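Local coordinates for protein 2-C-methyl-D-erythritol 4-phosphate cytidylyltransferase (Neisseria gonorrhoeae, PDB 1VGW) that probably catalyses the transfer of a cytidylyl group from CTP to 2-C-methyl-D-erythritol 4-phosphate, releasing diphosphate, in isoprenoid biosynthesis, at residues L138-A143 and Q165-Q170; A9-A14 and H110-C115. All coordinates share one frame; numbering follows the deposited sequence.

Both contacts reach the same mixed sheet, and their centres lie about 16 Å apart. Contact 2 joins strand 7-12 to the loop 110-115, near the presumed site of its own chain: the side chain of Ala112 is about 7 Å from that of Lys214, predicted to position the methylerythritol phosphate, and about 9 Å from that of Lys26, a predicted transition-state stabiliser. Contact 1 leads to the arm bearing Arg160, whose side chain is about 4 Å from that of Val142 and which, as in relatives, probably serves the site of the neighbouring subunit. The contacts meet at Thr168, whose OG1 lies 3.3 Å from Asp111 N, a probable hydrogen bond.

Contact 1: residues L138-A143 and Q165-Q170; sequences LAVPVA and QAQTPQ
Val140 and Gln165 form an antiparallel hydrogen-bonded pair, with Gln165 N 2.7 Å from Val140 O and Val140 N 3.1 Å from Gln165 O. Their side chains share a sheet face. Gln165 CG stands anti to its carbonyl carbon (chi1 -54°), and the extended chain beyond it brings NE2 within 3.5 Å of Val140 CG2 and into a weak bond with Pro141 O. Its methylene CG meets Val142 CG2 at 3.7 Å, so one glutamine serves both apolar and polar neighbours. This antiparallel pair is the base of the beta arm that leaves the Rossmann-like core for the subunit interface, where Gln165 continues the sheet onto a strand of the second subunit. Ala139 and Ala166 form the next, non-hydrogen-bonded pair; Ala139 CB lies 3.3 Å from Gln165 O beside Leu205, and Ala166 touches Asp191 and also Thr145 of the second subunit, so methyls suit both. Gln167 N bonds Leu138 O at 3.1 Å, and the Gln167 amide is held by Asn212 and Asp209. The chain turns a corner at Thr168, before the cis peptide of Pro169. Leu138 lies alongside that proline, CD1 on CD at 3.7 Å, and Gln170 NE2 reaches back to Gln167 O at 3.2 Å.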
# COMPACT_ATOMS: atom_id res chain seq x y z
N LEU B 138 3.73 9.64 -10.52
CA LEU B 138 4.30 9.25 -9.21
C LEU B 138 3.92 7.77 -9.01
O LEU B 138 2.88 7.32 -9.55
CB LEU B 138 3.73 10.07 -8.06
CG LEU B 138 4.14 11.53 -7.92
CD1 LEU B 138 3.52 12.18 -6.69
CD2 LEU B 138 5.65 11.69 -7.89
N ALA B 139 4.79 7.03 -8.34
CA ALA B 139 4.47 5.58 -8.13
C ALA B 139 5.43 5.02 -7.09
O ALA B 139 6.42 5.72 -6.77
CB ALA B 139 4.55 4.86 -9.45
N VAL B 140 5.10 3.91 -6.47
CA VAL B 140 5.95 3.25 -5.49
C VAL B 140 6.13 1.77 -5.82
O VAL B 140 5.20 1.07 -6.25
CB VAL B 140 5.40 3.36 -4.04
CG1 VAL B 140 5.24 4.82 -3.62
CG2 VAL B 140 4.10 2.61 -3.84
N PRO B 141 7.31 1.21 -5.59
CA PRO B 141 7.54 -0.19 -5.90
C PRO B 141 6.68 -1.11 -5.08
O PRO B 141 6.36 -0.75 -3.93
CB PRO B 141 9.03 -0.39 -5.60
CG PRO B 141 9.62 0.97 -5.56
CD PRO B 141 8.50 1.86 -5.05
N VAL B 142 6.23 -2.23 -5.65
CA VAL B 142 5.43 -3.21 -4.91
C VAL B 142 6.34 -3.96 -3.94
O VAL B 142 7.22 -4.67 -4.40
CB VAL B 142 4.80 -4.24 -5.86
CG1 VAL B 142 4.09 -5.35 -5.06
CG2 VAL B 142 3.78 -3.56 -6.78
N ALA B 143 6.24 -3.74 -2.65
CA ALA B 143 7.11 -4.39 -1.70
C ALA B 143 6.67 -5.75 -1.17
O ALA B 143 7.58 -6.51 -0.79
CB ALA B 143 7.37 -3.43 -0.52
N GLN B 165 3.30 0.43 -8.05
CA GLN B 165 1.90 0.81 -7.92
C GLN B 165 1.75 2.29 -8.29
O GLN B 165 2.42 3.12 -7.70
CB GLN B 165 1.41 0.64 -6.47
CG GLN B 165 1.64 -0.73 -5.89
CD GLN B 165 1.80 -0.68 -4.38
OE1 GLN B 165 0.83 -0.57 -3.64
NE2 GLN B 165 3.06 -0.75 -3.95
N ALA B 166 0.86 2.60 -9.22
CA ALA B 166 0.67 3.96 -9.66
C ALA B 166 -0.09 4.81 -8.65
O ALA B 166 -1.02 4.33 -7.97
CB ALA B 166 -0.08 3.92 -10.99
N GLN B 167 0.28 6.06 -8.51
CA GLN B 167 -0.37 7.07 -7.69
C GLN B 167 -0.72 8.23 -8.64
O GLN B 167 -0.87 7.95 -9.86
CB GLN B 167 0.51 7.58 -6.57
CG GLN B 167 0.93 6.53 -5.57
CD GLN B 167 1.68 7.05 -4.37
OE1 GLN B 167 2.54 7.96 -4.47
NE2 GLN B 167 1.38 6.47 -3.20
N THR B 168 -1.02 9.40 -8.16
CA THR B 168 -1.27 10.60 -8.93
C THR B 168 -0.48 11.70 -8.23
O THR B 168 -0.05 11.47 -7.07
CB THR B 168 -2.73 10.94 -9.09
OG1 THR B 168 -3.24 11.43 -7.86
CG2 THR B 168 -3.60 9.76 -9.56
N PRO B 169 -0.19 12.84 -8.86
CA PRO B 169 -0.62 13.21 -10.18
C PRO B 169 0.11 12.50 -11.28
O PRO B 169 1.14 11.85 -11.02
CB PRO B 169 -0.31 14.73 -10.24
CG PRO B 169 0.03 15.14 -8.84
CD PRO B 169 0.69 13.90 -8.25
N GLN B 170 -0.49 12.44 -12.45
CA GLN B 170 0.06 11.88 -13.69
C GLN B 170 0.22 13.09 -14.64
O GLN B 170 -0.80 13.72 -14.94
CB GLN B 170 -0.91 10.85 -14.31
CG GLN B 170 -1.18 9.74 -13.26
CD GLN B 170 -1.50 8.38 -13.79
OE1 GLN B 170 -1.99 8.13 -14.89
NE2 GLN B 170 -1.30 7.33 -12.95

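Contact 2: residues A9-A14 and H110-C115; sequences ALIPAA and HDAARC
His110 N donates to Leu10 O at 2.9 Å and 165°, carrying the parallel pairing of strands 7-12 and 106-109 one step past the end of the second strand. The His110 carbonyl is then met by carbon: Ile11 CA makes a CA-H...O contact with it, and Pro12 CD comes within 3.2 Å of the same oxygen. Proline has no N-H to offer this carbonyl, so the regular parallel bonding ends here.

Beyond this point small apolar groups make the contact. Ala112 CB sits 4.0 Å from Ala13 CB and 4.1 Å from Ile11 CG2, the branch that Ile11 holds anti to its backbone N; the short alanine side chains let the loop 110-115 lie against the end of the strand in ordinary van der Waals contact. A water takes the N-H of Ala112 at 2.9 Å and lies beside Pro12 O, although the latter distance is too short to be trusted.

The next shell shapes the 110-115 loop. His110, with CG anti to its backbone N (chi1 -167°), swings its ring along the loop, and NE2 bonds a lone pair of Arg114 O at 2.9 Å, nearly in the ring plane. Asp111 and Arg114 start and finish a type I turn with Arg114 N bonded to Asp111 O, and bridged as well by the salt bridge from Arg114 NE to Asp111 OD1 at 2.9 Å. Asp111 has a second partner in Arg84, and Arg114 one in Asp144 of the second subunit. Loops at the C-terminal ends of parallel strands form the active site in Rossmann-like nucleotidyltransferases, consistent with the position of this pair.

Around it, strand 52-56 flanks strand 7-12, helix 84-98 packs on Leu10 and Pro12, and helix 36-45 receives Ile11 on Val40 and sets Phe44 edge-to-face with the His110 ring.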
# COMPACT_ATOMS: atom_id res chain seq x y z
N ALA B 9 -2.61 22.17 -12.88
CA ALA B 9 -3.24 21.04 -12.15
C ALA B 9 -4.68 20.82 -12.57
O ALA B 9 -5.45 21.81 -12.74
CB ALA B 9 -3.21 21.26 -10.65
N LEU B 10 -5.05 19.57 -12.84
CA LEU B 10 -6.47 19.30 -13.22
C LEU B 10 -7.01 18.22 -12.26
O LEU B 10 -6.42 17.15 -12.06
CB LEU B 10 -6.61 18.91 -14.67
CG LEU B 10 -7.89 18.44 -15.26
CD1 LEU B 10 -8.94 19.56 -15.33
CD2 LEU B 10 -7.74 17.88 -16.70
N ILE B 11 -8.11 18.53 -11.60
CA ILE B 11 -8.69 17.65 -10.55
C ILE B 11 -10.12 17.28 -10.88
O ILE B 11 -11.02 18.13 -10.87
CB ILE B 11 -8.66 18.44 -9.20
CG1 ILE B 11 -7.20 18.63 -8.74
CG2 ILE B 11 -9.45 17.70 -8.11
CD1 ILE B 11 -7.02 19.53 -7.57
N PRO B 12 -10.33 16.08 -11.40
CA PRO B 12 -11.66 15.60 -11.76
C PRO B 12 -12.42 15.23 -10.47
O PRO B 12 -11.99 14.30 -9.79
CB PRO B 12 -11.37 14.38 -12.59
CG PRO B 12 -10.06 13.86 -12.10
CD PRO B 12 -9.35 14.97 -11.40
N ALA B 13 -13.43 16.01 -10.12
CA ALA B 13 -14.16 15.75 -8.88
C ALA B 13 -15.66 15.63 -9.07
O ALA B 13 -16.38 15.92 -8.11
CB ALA B 13 -13.85 16.89 -7.87
N ALA B 14 -16.18 15.25 -10.23
CA ALA B 14 -17.60 15.13 -10.47
C ALA B 14 -18.17 13.81 -9.91
O ALA B 14 -19.20 13.35 -10.44
CB ALA B 14 -17.91 15.23 -11.96
N HIS B 110 -4.79 14.98 -10.99
CA HIS B 110 -4.73 14.47 -9.61
C HIS B 110 -6.08 14.07 -9.02
O HIS B 110 -7.04 14.79 -9.23
CB HIS B 110 -4.16 15.55 -8.69
CG HIS B 110 -3.76 15.06 -7.34
ND1 HIS B 110 -2.75 14.16 -7.13
CD2 HIS B 110 -4.24 15.37 -6.11
CE1 HIS B 110 -2.62 13.91 -5.81
NE2 HIS B 110 -3.52 14.65 -5.19
N ASP B 111 -6.11 12.96 -8.30
CA ASP B 111 -7.38 12.50 -7.63
C ASP B 111 -7.84 13.49 -6.54
O ASP B 111 -7.03 13.91 -5.72
CB ASP B 111 -7.07 11.19 -6.92
CG ASP B 111 -6.94 9.98 -7.80
OD1 ASP B 111 -6.07 9.13 -7.48
OD2 ASP B 111 -7.65 9.84 -8.80
N ALA B 112 -9.09 13.87 -6.50
CA ALA B 112 -9.68 14.72 -5.47
C ALA B 112 -9.56 14.17 -4.05
O ALA B 112 -9.57 14.91 -3.06
CB ALA B 112 -11.21 14.84 -5.75
N ALA B 113 -9.41 12.86 -3.87
CA ALA B 113 -9.26 12.29 -2.56
C ALA B 113 -7.84 12.02 -2.13
O ALA B 113 -7.71 11.35 -1.08
CB ALA B 113 -10.07 10.99 -2.45
N ARG B 114 -6.81 12.39 -2.85
CA ARG B 114 -5.42 12.13 -2.39
C ARG B 114 -4.96 13.48 -1.80
O ARG B 114 -4.24 14.27 -2.42
CB ARG B 114 -4.52 11.60 -3.45
CG ARG B 114 -4.64 10.16 -3.88
CD ARG B 114 -3.59 9.73 -4.89
NE ARG B 114 -3.95 8.52 -5.61
CZ ARG B 114 -3.55 7.28 -5.29
NH1 ARG B 114 -2.77 7.04 -4.25
NH2 ARG B 114 -3.91 6.24 -6.04
N CYS B 115 -5.36 13.69 -0.52
CA CYS B 115 -5.12 14.95 0.14
C CYS B 115 -3.88 15.05 0.96
O CYS B 115 -3.71 16.08 1.65
CB CYS B 115 -6.34 15.43 0.93
SG CYS B 115 -6.91 14.30 2.26
O HOH W 1 -10.61 12.71 -8.63